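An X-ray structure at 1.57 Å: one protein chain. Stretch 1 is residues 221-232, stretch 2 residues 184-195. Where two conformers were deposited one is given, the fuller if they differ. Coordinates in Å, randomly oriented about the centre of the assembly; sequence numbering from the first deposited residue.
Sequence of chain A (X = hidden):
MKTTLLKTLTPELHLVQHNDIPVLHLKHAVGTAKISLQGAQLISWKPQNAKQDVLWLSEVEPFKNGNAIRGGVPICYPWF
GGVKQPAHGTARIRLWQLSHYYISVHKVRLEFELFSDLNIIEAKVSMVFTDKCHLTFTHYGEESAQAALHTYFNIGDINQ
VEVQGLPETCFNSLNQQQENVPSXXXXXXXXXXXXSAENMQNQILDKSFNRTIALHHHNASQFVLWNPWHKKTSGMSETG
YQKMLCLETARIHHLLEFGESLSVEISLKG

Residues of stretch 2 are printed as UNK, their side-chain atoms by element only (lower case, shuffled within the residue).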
# COMPACT_ATOMS: atom_id res chain seq x y z
N SER A 221 -11.17 -9.37 -3.81
CA SER A 221 -12.58 -9.65 -3.66
C SER A 221 -13.27 -8.34 -3.26
O SER A 221 -14.44 -8.15 -3.59
CB SER A 221 -12.84 -10.78 -2.67
OG SER A 221 -12.19 -10.53 -1.43
N GLN A 222 -12.56 -7.47 -2.55
CA GLN A 222 -13.09 -6.22 -2.01
C GLN A 222 -12.13 -5.08 -2.38
O GLN A 222 -10.91 -5.32 -2.52
CB GLN A 222 -13.25 -6.16 -0.51
CG GLN A 222 -14.59 -6.77 -0.01
CD GLN A 222 -14.69 -8.25 -0.37
OE1 GLN A 222 -15.69 -8.73 -0.93
NE2 GLN A 222 -13.66 -8.96 -0.06
N PHE A 223 -12.63 -3.89 -2.53
CA PHE A 223 -11.80 -2.69 -2.74
C PHE A 223 -12.26 -1.70 -1.69
O PHE A 223 -13.44 -1.37 -1.64
CB PHE A 223 -11.95 -2.02 -4.13
CG PHE A 223 -11.44 -2.78 -5.29
CD1 PHE A 223 -10.13 -3.29 -5.27
CD2 PHE A 223 -12.22 -2.97 -6.44
CE1 PHE A 223 -9.62 -4.01 -6.32
CE2 PHE A 223 -11.73 -3.69 -7.51
CZ PHE A 223 -10.44 -4.21 -7.43
N VAL A 224 -11.36 -1.22 -0.84
CA VAL A 224 -11.73 -0.31 0.23
C VAL A 224 -11.31 1.13 -0.16
O VAL A 224 -10.15 1.41 -0.52
CB VAL A 224 -11.04 -0.75 1.55
CG1 VAL A 224 -11.34 0.20 2.72
CG2 VAL A 224 -11.45 -2.18 1.97
N LEU A 225 -12.26 2.07 -0.15
CA LEU A 225 -11.91 3.43 -0.53
C LEU A 225 -11.97 4.19 0.76
O LEU A 225 -12.99 4.11 1.45
CB LEU A 225 -12.93 3.97 -1.51
CG LEU A 225 -12.68 5.39 -2.03
CD1 LEU A 225 -11.42 5.48 -2.87
CD2 LEU A 225 -13.93 5.77 -2.89
N TRP A 226 -10.88 4.91 1.12
CA TRP A 226 -10.80 5.55 2.44
C TRP A 226 -10.05 6.89 2.48
O TRP A 226 -8.97 7.00 1.96
CB TRP A 226 -10.08 4.69 3.44
CG TRP A 226 -9.89 5.29 4.80
CD1 TRP A 226 -10.87 5.74 5.67
CD2 TRP A 226 -8.63 5.65 5.41
NE1 TRP A 226 -10.30 6.26 6.80
CE2 TRP A 226 -8.92 6.19 6.68
CE3 TRP A 226 -7.27 5.46 5.05
CZ2 TRP A 226 -7.93 6.64 7.54
CZ3 TRP A 226 -6.27 5.91 5.91
CH2 TRP A 226 -6.59 6.45 7.15
N ASN A 227 -10.64 7.91 3.14
CA ASN A 227 -10.02 9.23 3.39
C ASN A 227 -10.62 9.69 4.71
O ASN A 227 -11.84 9.73 4.84
CB ASN A 227 -10.25 10.22 2.22
CG ASN A 227 -9.49 11.57 2.43
OD1 ASN A 227 -9.81 12.31 3.39
ND2 ASN A 227 -8.44 11.82 1.64
N PRO A 228 -9.80 9.91 5.71
CA PRO A 228 -10.29 10.18 7.06
C PRO A 228 -10.89 11.61 7.16
O PRO A 228 -11.57 11.93 8.14
CB PRO A 228 -9.01 10.09 7.91
CG PRO A 228 -7.90 10.46 6.98
CD PRO A 228 -8.33 9.96 5.65
N TRP A 229 -10.57 12.43 6.19
CA TRP A 229 -11.12 13.78 6.09
C TRP A 229 -10.79 14.52 7.41
O TRP A 229 -9.62 14.77 7.70
CB TRP A 229 -12.62 13.71 5.71
CG TRP A 229 -13.22 15.02 5.28
CD1 TRP A 229 -13.92 15.88 6.09
CD2 TRP A 229 -13.17 15.63 3.99
NE1 TRP A 229 -14.30 16.99 5.39
CE2 TRP A 229 -13.89 16.85 4.08
CE3 TRP A 229 -12.60 15.27 2.74
CZ2 TRP A 229 -13.99 17.73 3.05
CZ3 TRP A 229 -12.77 16.15 1.67
CH2 TRP A 229 -13.45 17.37 1.85
N HIS A 230 -11.80 14.86 8.23
CA HIS A 230 -11.48 15.62 9.46
C HIS A 230 -11.17 14.85 10.75
O HIS A 230 -10.83 15.44 11.76
CB HIS A 230 -12.53 16.67 9.75
CG HIS A 230 -12.38 17.90 8.91
ND1 HIS A 230 -13.15 19.02 9.10
CD2 HIS A 230 -11.50 18.20 7.93
CE1 HIS A 230 -12.78 19.95 8.24
NE2 HIS A 230 -11.78 19.47 7.52
N LYS A 231 -11.31 13.49 10.73
CA LYS A 231 -11.05 12.70 11.94
C LYS A 231 -9.60 12.75 12.29
O LYS A 231 -8.72 12.64 11.42
CB LYS A 231 -11.38 11.22 11.77
CG LYS A 231 -12.86 10.90 11.60
CD LYS A 231 -13.08 9.43 11.33
CE LYS A 231 -13.58 8.71 12.57
NZ LYS A 231 -13.76 7.25 12.32
N LYS A 232 -9.33 12.93 13.56
CA LYS A 232 -7.94 12.93 13.96
C LYS A 232 -7.50 11.47 13.71
O LYS A 232 -8.27 10.55 13.95
CB LYS A 232 -7.81 13.34 15.40
CG LYS A 232 -6.62 12.85 16.18
CD LYS A 232 -6.86 13.26 17.66
CE LYS A 232 -5.59 13.73 18.37
NZ LYS A 232 -5.90 14.65 19.53
N UNK A 184 -18.00 8.31 -11.92
CA UNK A 184 -16.94 8.45 -10.90
C UNK A 184 -17.41 8.95 -9.55
O UNK A 184 -18.59 9.37 -9.34
c UNK A 184 -17.77 9.21 -13.06
c UNK A 184 -16.27 9.32 -13.04
c UNK A 184 -15.98 9.45 -11.56
N UNK A 185 -16.49 8.82 -8.58
CA UNK A 185 -16.80 9.26 -7.23
C UNK A 185 -15.78 10.31 -6.92
O UNK A 185 -14.65 10.21 -7.37
n UNK A 185 -18.79 7.65 -0.61
c UNK A 185 -18.42 7.21 -1.80
c UNK A 185 -18.08 7.68 -4.17
c UNK A 185 -16.61 8.12 -6.20
n UNK A 185 -18.05 5.93 -1.98
n UNK A 185 -18.41 8.06 -2.81
c UNK A 185 -16.96 8.54 -4.79
N UNK A 186 -16.20 11.30 -6.14
CA UNK A 186 -15.32 12.35 -5.69
C UNK A 186 -15.43 12.26 -4.20
O UNK A 186 -16.34 11.60 -3.69
n UNK A 186 -16.90 15.62 -5.04
c UNK A 186 -18.15 13.84 -5.21
n UNK A 186 -18.83 14.83 -4.55
c UNK A 186 -18.05 15.90 -4.46
c UNK A 186 -15.77 13.71 -6.25
c UNK A 186 -16.93 14.33 -5.52
N UNK A 187 -14.49 12.87 -3.50
CA UNK A 187 -14.40 12.81 -2.04
C UNK A 187 -14.56 14.19 -1.46
O UNK A 187 -13.70 15.06 -1.64
c UNK A 187 -13.26 9.73 -2.06
c UNK A 187 -12.98 12.23 -1.70
c UNK A 187 -12.65 11.01 -2.57
c UNK A 187 -12.83 11.95 -0.23
N UNK A 188 -15.60 14.38 -0.66
CA UNK A 188 -15.93 15.67 -0.11
C UNK A 188 -16.29 15.49 1.31
O UNK A 188 -17.03 16.31 1.86
o UNK A 188 -18.18 15.19 -0.75
c UNK A 188 -17.15 16.15 -0.84
N UNK A 189 -15.78 14.42 1.90
CA UNK A 189 -16.08 14.10 3.26
C UNK A 189 -15.40 12.79 3.62
O UNK A 189 -14.82 12.17 2.76
o UNK A 189 -19.97 12.07 4.36
o UNK A 189 -20.36 12.98 2.39
c UNK A 189 -17.58 14.00 3.48
c UNK A 189 -19.59 12.56 3.27
c UNK A 189 -18.13 12.67 3.00
N UNK A 190 -15.44 12.43 4.87
CA UNK A 190 -14.92 11.14 5.39
C UNK A 190 -15.58 9.98 4.71
O UNK A 190 -16.81 9.79 4.83
c UNK A 190 -14.60 9.77 7.47
n UNK A 190 -13.83 8.98 6.69
c UNK A 190 -15.11 11.04 6.88
o UNK A 190 -14.84 9.53 8.66
N UNK A 191 -14.77 9.22 3.99
CA UNK A 191 -15.21 8.04 3.26
C UNK A 191 -14.46 6.81 3.75
O UNK A 191 -13.24 6.85 3.97
c UNK A 191 -15.41 6.89 0.95
c UNK A 191 -15.78 9.37 1.13
c UNK A 191 -15.02 8.18 1.74
N UNK A 192 -15.21 5.77 4.07
CA UNK A 192 -14.65 4.51 4.59
C UNK A 192 -15.57 3.38 4.08
O UNK A 192 -16.37 2.82 4.86
c UNK A 192 -13.54 3.35 6.59
o UNK A 192 -13.18 2.51 5.74
c UNK A 192 -14.46 4.50 6.11
o UNK A 192 -13.07 3.21 7.74
N UNK A 193 -15.40 3.01 2.82
CA UNK A 193 -16.36 2.10 2.24
C UNK A 193 -15.79 0.92 1.49
O UNK A 193 -14.78 1.02 0.81
s UNK A 193 -16.71 3.33 -0.25
c UNK A 193 -17.34 2.88 1.36
N UNK A 194 -16.45 -0.20 1.61
CA UNK A 194 -16.02 -1.43 0.99
C UNK A 194 -16.83 -1.77 -0.24
O UNK A 194 -18.04 -2.03 -0.14
c UNK A 194 -16.13 -2.59 1.98
c UNK A 194 -15.50 -3.86 1.42
c UNK A 194 -15.74 -3.23 4.42
c UNK A 194 -15.46 -2.23 3.31
N UNK A 195 -16.20 -1.77 -1.39
CA UNK A 195 -16.83 -2.19 -2.62
C UNK A 195 -16.50 -3.65 -2.97
O UNK A 195 -15.41 -4.15 -2.69
c UNK A 195 -17.02 2.79 -4.31
c UNK A 195 -16.56 0.05 -3.96
c UNK A 195 -17.74 1.85 -5.02
c UNK A 195 -16.26 -1.45 -3.82
o UNK A 195 -17.27 4.16 -4.52
c UNK A 195 -17.52 0.51 -4.85
c UNK A 195 -16.05 2.37 -3.42
c UNK A 195 -15.83 1.00 -3.25

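Position 184 has three side-chain carbons closing a ring onto the backbone N, the signature of proline; Pro 184 touches nothing on stretch 1. Position 185 carries three carbons, a nitrogen, and a carbon bearing two more nitrogens, a guanidinium, so it is Arg 185. Its NH1 lies 4.2 Å from CD2 of Leu 225. At 186 one carbon leads to a five-membered ring of three carbons and two nitrogens: His 186, pointing away from stretch 1 and making no contact.

Position 187 has four carbons, forked at the first, with one arm two carbons long. That is isoleucine, and Ile 187 places CD1 4.1 Å from Leu 225 CD2 and CG2 4.0 Å from Asn 227 CB. Position 188 shows one carbon and one oxygen, hence Ser 188. Its side chain points away, but its backbone C sits 3.4 Å from CH2 of Trp 229, over the ring face. Position 189 has three carbons, the third carrying two oxygens: Glu 189. Here too the side chain turns away and the backbone makes the contact, CA lying 3.5 Å from the centroid of the five-membered ring of Trp 229 and 18° off its normal, a CH-pi arrangement.

Position 190 has two carbons, the second bearing one oxygen and one nitrogen, an amide: Asn 190. ND2 donates to Asn 227 O at 2.8 Å, but the 127° angle makes this bond weak. OD1 is 3.2 Å from CD of Lys 231, and CB packs 3.8 Å from CB of Trp 229.

At 191 a single carbon carries two others, giving Val 191; its CG1 is 4.3 Å from Leu 225 CD2. Position 192 has two carbons, the second with two oxygens, a carboxylate: Asp 192, whose CG lies 3.7 Å from CD1 of Trp 226. Position 193 has one carbon and one sulfur, so it is Cys 193, with SG 4.0 Å from Leu 225 CB. Position 194 repeats the four-carbon fork with one longer arm: Ile 194, whose CG2 approaches Gln 222 CG to 3.4 Å and whose CG1 is 4.2 Å from Val 224 CG2. Position 195 has one carbon and a six-carbon ring bearing an oxygen: Tyr 195. Its CE1 meets Leu 225 CB at 4.0 Å, at the ring edge, and its OH accepts from Arg 185 NH1 at 3.2 Å.

The contact is an antiparallel strand pair, with axes at 175°. Reciprocal N-to-O bonds join Phe 223 with Tyr 195 (both 2.8 Å), Leu 225 with Cys 193 (N to O 2.9 Å, O to N 3.0 Å) and Asn 227 with Val 191 (N to O 2.9 Å, O to N 3.1 Å). These pairs share one face, where Leu 225 packs against Ile 187, Val 191, Cys 193 and Tyr 195; Val 224, Trp 226, Asp 192 and Ile 194 occupy the other. Beyond the strand, Trp 229 extends the contact over the loop backbone, bringing the buried total to 865 Å².

Stretch 2 184-195: PRHISENVDCIY
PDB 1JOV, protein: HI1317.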